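Local coordinates for HpcH/HpaI aldolase/citrate lyase family protein (Burkholderia cenocepacia, PDB 4MF4), which belongs to the HpcH/HpaI aldolase/citrate lyase family and folds as a parallel beta/alpha barrel of the TIM type, at residues 30-35 / 250-255; 83-88 / 105-110; 160-165 / 185-190. All coordinates share one frame; numbering follows the deposited sequence.

All three contacts join neighbouring strands of one closed, eight-stranded parallel barrel. Contact 1 closes it, pairing the first strand (27-32) with the last (246-251), and the other two nest within its loop. Contacts 2 and 3, centres about 9 Å apart, share the border between strands 103-106 and 160-165, where Phe106 N lies 2.8 Å from Ile162 O, a probable hydrogen bond. Contact 1 lies about 18 Å from each, centre to centre, yet its Trp31 ring reaches into the interior: CZ2 is 3.4 Å from Arg84 CZ, and CZ3 is 4.1 Å from Phe187 CZ. Arg84 hydrogen-bonds a 1,2-ethanediol, probably from the crystallisation liquor; the Trp31 and Gln164 side chains lie about 4 Å from bound 1,2-ethanediol.

Contact 1: 30-35 / 250-255; sequences LWLSLG and SADVSW
Asp252, the first residue of helix 252-268, has the most surface buried here, and its carboxylate grips the turn that follows strand 27-32. Its CG sits in the crowded position between backbone N and carbonyl carbon (chi1 54°), which, with chi2 near 0°, turns one oxygen to each of two consecutive amides. Ser33 N donates to Asp252 OD1 at 3.0 Å, arriving from above the carboxylate plane, whereas Leu34 N reaches the syn lone pair of Asp252 OD2 at 3.1 Å. Two bonds to different oxygens should fix the rotation of the carboxylate, and nearness to the helix N-terminus would be expected to stabilise its negative charge. Leu34 slides past Asp252 in the opposite direction, its CB, CG and CD1 lining OD2, while its CD2 meets Val253 CB at 3.8 Å. Leu30, with CG anti to the backbone N (chi1 -168°), brings CD1 obliquely to Trp255 CD1 at 3.7 Å; the indole NE1 of Trp255 itself bonds to Val249 O. The backbones pair on both sides of the parallel Trp31-Ala251 bridge: Trp31 N donates to Ser250 O, and Asp252 N to Trp31 O at 2.9 Å, nearly along the C=O axis. A second subunit packs its Leu256 on Asp252 and its Ala42 on Val253. Parallel pairing of strand 27-32 with strand 246-251, the first and last of eight, is the closure of a TIM-type barrel.

Contact 2: 83-88 / 105-110; sequences VRVPAR and MFPCIE. With EDO (1,2-ethanediol), chain G.
The Arg84 guanidinium meets 1,2-ethanediol at its edge: NH2 donates in plane to EDO O2 at 2.8 Å, with an N-H...O angle of 162°. Its other nitrogens are directed by neighbours in the barrel, NE forming a salt bridge with Asp54 and NH1 a hydrogen bond with Gln164. The second guanidinium, of Arg88, is tilted 43° to the Phe106 ring, and the contact comes through the aliphatic stem, Arg88 CG approaching Phe106 CD2 obliquely at 3.7 Å. Val85 CG2 also comes obliquely, 4.0 Å from Phe106 CD2. The polar end of Arg88 is held by His117, to which NE donates, while its CD touches Ile109 CD1. Near-extended chi1 and chi2 bring Arg84 CD to 3.9 Å from Met105 SD, and the bend at chi3 (75°) then turns the guanidinium off that line. Pro107 packs its ring against the turn after strand 80-84, CD 3.4 Å from Val85 O and CG beside Pro86 O. The backbones pair in parallel about Arg84 and Met105: Met105 N donates to Val83 O at 2.8 Å, from above the carbonyl plane, and Val85 N to Met105 O, nearly along the C=O axis. Strands 80-84 and 103-106, linked through helix 90-98, form a beta-alpha-beta unit of the TIM-type barrel, with Arg84 and the bound diol at the C-terminal strand ends, where pockets of this fold lie.

Contact 3: 160-165 / 185-190; sequences AVIVQV and CLFVGP
Gln164 and Phe187 lie side by side and point the same way, both with CG anti to the backbone N (chi1 near -170° in both). Their flat groups stand steeply against each other, amide and ring planes 78° apart, and Gln164 CG meets the ring edge at 4.0 Å from Phe187 CD1. The glutamine chain runs on extended, carrying NE2 to 3.8 Å from Gly189 CA; its OE1 is engaged by Arg84 NH1. On the same face, Ile162 crosses Phe187 obliquely: CG2, anti to the backbone N, touches Phe187 CB at 3.6 Å and rests near Cys185 CB. Leu246 of strand 246-251 packs on Ile162, Cys185 and Phe187, marking this face as the interior of the TIM-type barrel, in which strands 160-165 and 185-188 are parallel neighbours whose axes differ by 34°. The other face carries Val163 and Leu186, also side by side and pointing the same way, with Val163 CG2 at 3.8 Å from Leu186 CD2; Ile177 of helix 174-178 covers both. Between these layers the main chains bond alternately. Val163 N donates to Cys185 O at 3.1 Å, nearly along the C=O axis, Phe187 N to Val163 O at 2.8 Å from above the carbonyl plane, and Val165 N to Phe187 O in the plane of the Phe187 carbonyl. The ladder stops there: the contact buries Val165 O and Gly189 N, 4.4 Å apart, neither with a polar partner in the model.

Contact 1: 30-35 / 250-255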
loop_
_atom_site.group_PDB
_atom_site.type_symbol
_atom_site.label_atom_id
_atom_site.label_comp_id
_atom_site.label_asym_id
_atom_site.label_seq_id
_atom_site.Cartn_x
_atom_site.Cartn_y
_atom_site.Cartn_z
ATOM N N LEU A 30 13.731 21.300 7.094
ATOM C CA LEU A 30 13.927 20.720 5.785
ATOM C C LEU A 30 12.519 20.333 5.291
ATOM O O LEU A 30 11.731 19.857 6.094
ATOM C CB LEU A 30 14.796 19.480 5.979
ATOM C CG LEU A 30 15.423 18.789 4.788
ATOM C CD1 LEU A 30 16.417 19.721 4.040
ATOM C CD2 LEU A 30 16.126 17.519 5.298
ATOM N N TRP A 31 12.219 20.575 4.006
ATOM C CA TRP A 31 10.983 20.183 3.359
ATOM C C TRP A 31 11.060 18.717 2.951
ATOM O O TRP A 31 12.070 18.287 2.348
ATOM C CB TRP A 31 10.782 21.002 2.077
ATOM C CG TRP A 31 9.397 21.379 1.832
ATOM C CD1 TRP A 31 8.575 20.899 0.862
ATOM C CD2 TRP A 31 8.651 22.361 2.559
ATOM N NE1 TRP A 31 7.347 21.519 0.964
ATOM C CE2 TRP A 31 7.376 22.410 2.000
ATOM C CE3 TRP A 31 8.943 23.188 3.646
ATOM C CZ2 TRP A 31 6.392 23.271 2.467
ATOM C CZ3 TRP A 31 7.962 24.032 4.122
ATOM C CH2 TRP A 31 6.700 24.071 3.541
ATOM N N LEU A 32 10.013 17.955 3.287
ATOM C CA LEU A 32 9.948 16.565 2.907
ATOM C C LEU A 32 8.885 16.379 1.828
ATOM O O LEU A 32 7.697 16.358 2.131
ATOM C CB LEU A 32 9.642 15.660 4.102
ATOM C CG LEU A 32 10.521 15.779 5.340
ATOM C CD1 LEU A 32 10.028 14.802 6.395
ATOM C CD2 LEU A 32 11.984 15.542 5.020
ATOM N N SER A 33 9.356 16.239 0.585
ATOM C CA SER A 33 8.548 16.032 -0.631
ATOM C C SER A 33 8.524 14.582 -1.156
ATOM O O SER A 33 7.620 14.217 -1.920
ATOM C CB SER A 33 9.112 16.882 -1.782
ATOM O OG SER A 33 9.184 18.250 -1.410
ATOM N N LEU A 34 9.493 13.750 -0.768
ATOM C CA LEU A 34 9.640 12.435 -1.388
ATOM C C LEU A 34 8.565 11.434 -0.959
ATOM O O LEU A 34 8.331 10.433 -1.667
ATOM C CB LEU A 34 11.041 11.838 -1.114
ATOM C CG LEU A 34 12.283 12.459 -1.772
ATOM C CD1 LEU A 34 13.537 11.900 -1.070
ATOM C CD2 LEU A 34 12.251 12.153 -3.262
ATOM N N GLY A 35 7.879 11.687 0.146
ATOM C CA GLY A 35 6.806 10.790 0.579
ATOM C C GLY A 35 7.244 9.435 1.098
ATOM O O GLY A 35 6.489 8.455 1.037
ATOM N N SER A 250 15.841 24.411 1.838
ATOM C CA SER A 250 15.378 23.658 0.677
ATOM C C SER A 250 14.644 22.352 1.048
ATOM O O SER A 250 13.993 22.282 2.076
ATOM C CB SER A 250 16.541 23.444 -0.302
ATOM O OG SER A 250 16.121 22.993 -1.585
ATOM N N ALA A 251 14.756 21.327 0.212
ATOM C CA ALA A 251 13.885 20.118 0.262
ATOM C C ALA A 251 14.738 18.887 0.026
ATOM O O ALA A 251 15.818 18.957 -0.650
ATOM C CB ALA A 251 12.804 20.216 -0.822
ATOM N N ASP A 252 14.263 17.779 0.586
ATOM C CA ASP A 252 14.923 16.477 0.460
ATOM C C ASP A 252 15.247 16.131 -0.993
ATOM O O ASP A 252 16.398 15.802 -1.291
ATOM C CB ASP A 252 14.072 15.350 1.108
ATOM C CG ASP A 252 12.636 15.274 0.581
ATOM O OD1 ASP A 252 12.192 16.078 -0.285
ATOM O OD2 ASP A 252 11.925 14.347 1.023
ATOM N N VAL A 253 14.269 16.248 -1.893
ATOM C CA VAL A 253 14.489 15.799 -3.264
ATOM C C VAL A 253 15.514 16.692 -3.974
ATOM O O VAL A 253 16.264 16.221 -4.818
ATOM C CB VAL A 253 13.176 15.743 -4.083
ATOM C CG1 VAL A 253 12.534 17.106 -4.250
ATOM C CG2 VAL A 253 13.408 15.133 -5.436
ATOM N N SER A 254 15.515 17.990 -3.649
ATOM C CA SER A 254 16.467 18.928 -4.236
ATOM C C SER A 254 17.913 18.604 -3.813
ATOM O O SER A 254 18.854 18.596 -4.623
ATOM C CB SER A 254 16.081 20.355 -3.839
ATOM O OG SER A 254 14.735 20.622 -4.247
ATOM N N TRP A 255 18.100 18.339 -2.530
ATOM C CA TRP A 255 19.452 17.961 -2.046
ATOM C C TRP A 255 19.924 16.642 -2.628
ATOM O O TRP A 255 21.104 16.517 -2.980
ATOM C CB TRP A 255 19.502 17.891 -0.520
ATOM C CG TRP A 255 19.412 19.306 0.075
ATOM C CD1 TRP A 255 18.430 19.803 0.883
ATOM C CD2 TRP A 255 20.368 20.354 -0.074
ATOM N NE1 TRP A 255 18.694 21.103 1.210
ATOM C CE2 TRP A 255 19.871 21.471 0.622
ATOM C CE3 TRP A 255 21.568 20.474 -0.789
ATOM C CZ2 TRP A 255 20.533 22.669 0.669
ATOM C CZ3 TRP A 255 22.249 21.675 -0.723
ATOM C CH2 TRP A 255 21.713 22.770 -0.023
#

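Contact 2: 83-88 / 105-110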
loop_
_atom_site.group_PDB
_atom_site.type_symbol
_atom_site.label_atom_id
_atom_site.label_comp_id
_atom_site.label_asym_id
_atom_site.label_seq_id
_atom_site.Cartn_x
_atom_site.Cartn_y
_atom_site.Cartn_z
ATOM N N VAL A 83 3.275 19.892 9.565
ATOM C CA VAL A 83 2.483 19.428 8.413
ATOM C C VAL A 83 1.919 20.604 7.647
ATOM O O VAL A 83 1.246 21.468 8.238
ATOM C CB VAL A 83 1.347 18.437 8.840
ATOM C CG1 VAL A 83 0.414 18.127 7.676
ATOM C CG2 VAL A 83 1.934 17.143 9.362
ATOM N N ARG A 84 2.207 20.703 6.343
ATOM C CA ARG A 84 1.467 21.699 5.527
ATOM C C ARG A 84 0.227 21.057 4.911
ATOM O O ARG A 84 0.371 20.182 4.040
ATOM C CB ARG A 84 2.301 22.321 4.418
ATOM C CG ARG A 84 1.429 23.221 3.514
ATOM C CD ARG A 84 2.234 24.212 2.719
ATOM N NE ARG A 84 2.920 23.567 1.610
ATOM C CZ ARG A 84 3.620 24.196 0.666
ATOM N NH1 ARG A 84 3.806 25.528 0.683
ATOM N NH2 ARG A 84 4.181 23.483 -0.292
ATOM N N VAL A 85 -0.973 21.493 5.348
ATOM C CA VAL A 85 -2.210 20.905 4.855
ATOM C C VAL A 85 -2.491 21.408 3.439
ATOM O O VAL A 85 -1.926 22.426 3.015
ATOM C CB VAL A 85 -3.427 21.127 5.790
ATOM C CG1 VAL A 85 -3.163 20.502 7.148
ATOM C CG2 VAL A 85 -3.807 22.601 5.909
ATOM N N PRO A 86 -3.314 20.663 2.675
ATOM C CA PRO A 86 -3.590 21.050 1.298
ATOM C C PRO A 86 -4.416 22.332 1.173
ATOM O O PRO A 86 -4.222 23.076 0.222
ATOM C CB PRO A 86 -4.396 19.856 0.733
ATOM C CG PRO A 86 -4.191 18.747 1.705
ATOM C CD PRO A 86 -4.042 19.444 3.040
ATOM N N ALA A 87 -5.326 22.560 2.129
ATOM C CA ALA A 87 -6.324 23.642 2.059
ATOM C C ALA A 87 -6.943 23.802 3.455
ATOM O O ALA A 87 -6.763 22.968 4.322
ATOM C CB ALA A 87 -7.419 23.303 1.057
ATOM N N ARG A 88 -7.680 24.880 3.644
ATOM C CA ARG A 88 -8.246 25.172 4.943
ATOM C C ARG A 88 -9.660 24.581 5.047
ATOM O O ARG A 88 -10.619 25.325 5.175
ATOM C CB ARG A 88 -8.261 26.682 5.118
ATOM C CG ARG A 88 -8.188 27.130 6.539
ATOM C CD ARG A 88 -8.110 28.631 6.582
ATOM N NE ARG A 88 -9.332 29.223 6.096
ATOM C CZ ARG A 88 -9.478 29.849 4.945
ATOM N NH1 ARG A 88 -8.447 30.068 4.135
ATOM N NH2 ARG A 88 -10.671 30.335 4.660
ATOM N N MET A 105 0.947 24.136 8.996
ATOM C CA MET A 105 1.124 25.255 8.100
ATOM C C MET A 105 -0.085 25.328 7.154
ATOM O O MET A 105 -0.447 24.337 6.516
ATOM C CB MET A 105 2.412 25.131 7.278
ATOM C CG MET A 105 2.668 26.381 6.434
ATOM S SD MET A 105 4.165 26.309 5.452
ATOM C CE MET A 105 5.379 25.821 6.656
ATOM N N PHE A 106 -0.695 26.512 7.058
ATOM C CA PHE A 106 -1.825 26.760 6.141
ATOM C C PHE A 106 -1.370 27.593 4.925
ATOM O O PHE A 106 -0.792 28.701 5.075
ATOM C CB PHE A 106 -2.921 27.511 6.895
ATOM C CG PHE A 106 -3.592 26.700 7.928
ATOM C CD1 PHE A 106 -3.025 26.540 9.182
ATOM C CD2 PHE A 106 -4.780 26.045 7.631
ATOM C CE1 PHE A 106 -3.666 25.790 10.156
ATOM C CE2 PHE A 106 -5.411 25.285 8.583
ATOM C CZ PHE A 106 -4.843 25.154 9.858
ATOM N N PRO A 107 -1.607 27.075 3.720
ATOM C CA PRO A 107 -1.242 27.776 2.508
ATOM C C PRO A 107 -2.193 28.926 2.247
ATOM O O PRO A 107 -3.271 28.979 2.812
ATOM C CB PRO A 107 -1.405 26.722 1.412
ATOM C CG PRO A 107 -2.292 25.691 1.937
ATOM C CD PRO A 107 -2.253 25.772 3.458
ATOM N N CYS A 108 -1.826 29.813 1.349
ATOM C CA CYS A 108 -2.826 30.751 0.837
ATOM C C CYS A 108 -3.623 31.502 1.917
ATOM O O CYS A 108 -4.855 31.511 1.857
ATOM C CB CYS A 108 -3.899 29.987 0.014
ATOM S SG CYS A 108 -3.380 28.861 -1.302
ATOM N N ILE A 109 -2.972 32.132 2.885
ATOM C CA ILE A 109 -3.731 32.899 3.888
ATOM C C ILE A 109 -3.648 34.367 3.444
ATOM O O ILE A 109 -2.551 34.924 3.399
ATOM C CB ILE A 109 -3.148 32.738 5.309
ATOM C CG1 ILE A 109 -3.317 31.301 5.826
ATOM C CG2 ILE A 109 -3.757 33.745 6.272
ATOM C CD1 ILE A 109 -4.733 30.863 6.110
ATOM N N GLU A 110 -4.787 34.981 3.139
ATOM C CA GLU A 110 -4.786 36.322 2.558
ATOM C C GLU A 110 -5.425 37.417 3.377
ATOM O O GLU A 110 -5.197 38.594 3.101
ATOM C CB GLU A 110 -5.497 36.257 1.230
ATOM C CG GLU A 110 -4.888 35.216 0.327
ATOM C CD GLU A 110 -5.379 35.372 -1.090
ATOM O OE1 GLU A 110 -4.606 35.821 -1.950
ATOM O OE2 GLU A 110 -6.575 35.088 -1.314
HETATM C C1 EDO G . 7.420 25.750 -0.121
HETATM O O1 EDO G . 7.185 27.164 -0.269
HETATM C C2 EDO G . 7.439 24.998 -1.446
HETATM O O2 EDO G . 6.089 24.823 -1.915
#

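Contact 3: 160-165 / 185-190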
loop_
_atom_site.group_PDB
_atom_site.type_symbol
_atom_site.label_atom_id
_atom_site.label_comp_id
_atom_site.label_asym_id
_atom_site.label_seq_id
_atom_site.Cartn_x
_atom_site.Cartn_y
_atom_site.Cartn_z
ATOM N N ALA A 160 0.461 24.664 17.360
ATOM C CA ALA A 160 0.976 25.866 16.728
ATOM C C ALA A 160 0.489 26.048 15.298
ATOM O O ALA A 160 0.338 25.085 14.563
ATOM C CB ALA A 160 2.487 25.856 16.766
ATOM N N VAL A 161 0.219 27.299 14.931
ATOM C CA VAL A 161 -0.311 27.632 13.621
ATOM C C VAL A 161 0.678 28.554 12.893
ATOM O O VAL A 161 1.070 29.609 13.390
ATOM C CB VAL A 161 -1.693 28.289 13.715
ATOM C CG1 VAL A 161 -2.175 28.808 12.358
ATOM C CG2 VAL A 161 -2.712 27.348 14.347
ATOM N N ILE A 162 1.056 28.122 11.703
ATOM C CA ILE A 162 1.888 28.874 10.762
ATOM C C ILE A 162 1.020 29.219 9.538
ATOM O O ILE A 162 0.404 28.318 8.902
ATOM C CB ILE A 162 3.091 28.049 10.263
ATOM C CG1 ILE A 162 3.899 27.497 11.434
ATOM C CG2 ILE A 162 3.978 28.914 9.368
ATOM C CD1 ILE A 162 5.011 26.534 11.063
ATOM N N VAL A 163 0.954 30.514 9.215
ATOM C CA VAL A 163 0.171 30.988 8.059
ATOM C C VAL A 163 1.116 31.403 6.924
ATOM O O VAL A 163 2.048 32.183 7.127
ATOM C CB VAL A 163 -0.789 32.122 8.427
ATOM C CG1 VAL A 163 -1.821 31.590 9.410
ATOM C CG2 VAL A 163 -0.102 33.342 9.026
ATOM N N GLN A 164 0.877 30.865 5.745
ATOM C CA GLN A 164 1.701 31.197 4.633
ATOM C C GLN A 164 1.119 32.442 3.962
ATOM O O GLN A 164 -0.054 32.465 3.603
ATOM C CB GLN A 164 1.804 29.993 3.693
ATOM C CG GLN A 164 2.846 30.166 2.632
ATOM C CD GLN A 164 3.236 28.841 1.915
ATOM O OE1 GLN A 164 2.740 27.754 2.225
ATOM N NE2 GLN A 164 4.089 28.965 0.925
ATOM N N VAL A 165 1.933 33.487 3.827
ATOM C CA VAL A 165 1.475 34.740 3.232
ATOM C C VAL A 165 2.078 34.792 1.833
ATOM O O VAL A 165 3.278 34.918 1.663
ATOM C CB VAL A 165 1.887 35.948 4.074
ATOM C CG1 VAL A 165 1.329 37.230 3.472
ATOM C CG2 VAL A 165 1.390 35.795 5.499
ATOM N N CYS A 185 3.435 32.089 13.573
ATOM C CA CYS A 185 4.497 32.360 12.630
ATOM C C CYS A 185 3.931 32.819 11.307
ATOM O O CYS A 185 2.952 32.251 10.864
ATOM C CB CYS A 185 5.263 31.060 12.374
ATOM S SG CYS A 185 6.717 31.265 11.299
ATOM N N LEU A 186 4.570 33.789 10.656
ATOM C CA LEU A 186 4.193 34.184 9.307
ATOM C C LEU A 186 5.185 33.514 8.387
ATOM O O LEU A 186 6.385 33.677 8.591
ATOM C CB LEU A 186 4.286 35.696 9.105
ATOM C CG LEU A 186 3.509 36.597 10.034
ATOM C CD1 LEU A 186 3.922 38.061 9.863
ATOM C CD2 LEU A 186 2.025 36.395 9.829
ATOM N N PHE A 187 4.725 32.798 7.356
ATOM C CA PHE A 187 5.679 32.111 6.480
ATOM C C PHE A 187 5.650 32.658 5.056
ATOM O O PHE A 187 4.609 32.722 4.439
ATOM C CB PHE A 187 5.380 30.617 6.516
ATOM C CG PHE A 187 6.411 29.763 5.826
ATOM C CD1 PHE A 187 6.309 29.511 4.486
ATOM C CD2 PHE A 187 7.427 29.173 6.537
ATOM C CE1 PHE A 187 7.209 28.683 3.859
ATOM C CE2 PHE A 187 8.347 28.348 5.920
ATOM C CZ PHE A 187 8.220 28.086 4.586
ATOM N N VAL A 188 6.793 33.095 4.559
ATOM C CA VAL A 188 6.930 33.534 3.155
ATOM C C VAL A 188 7.398 32.414 2.216
ATOM O O VAL A 188 8.489 31.840 2.396
ATOM C CB VAL A 188 7.963 34.705 3.069
ATOM C CG1 VAL A 188 8.085 35.218 1.644
ATOM C CG2 VAL A 188 7.568 35.856 3.980
ATOM N N GLY A 189 6.578 32.082 1.220
ATOM C CA GLY A 189 7.032 31.242 0.110
ATOM C C GLY A 189 7.417 32.132 -1.081
ATOM O O GLY A 189 6.544 32.640 -1.750
ATOM N N PRO A 190 8.713 32.381 -1.315
ATOM C CA PRO A 190 8.983 33.440 -2.319
ATOM C C PRO A 190 8.506 33.113 -3.722
ATOM O O PRO A 190 8.027 34.017 -4.422
ATOM C CB PRO A 190 10.501 33.552 -2.314
ATOM C CG PRO A 190 10.874 33.146 -0.939
ATOM C CD PRO A 190 9.951 31.988 -0.631
#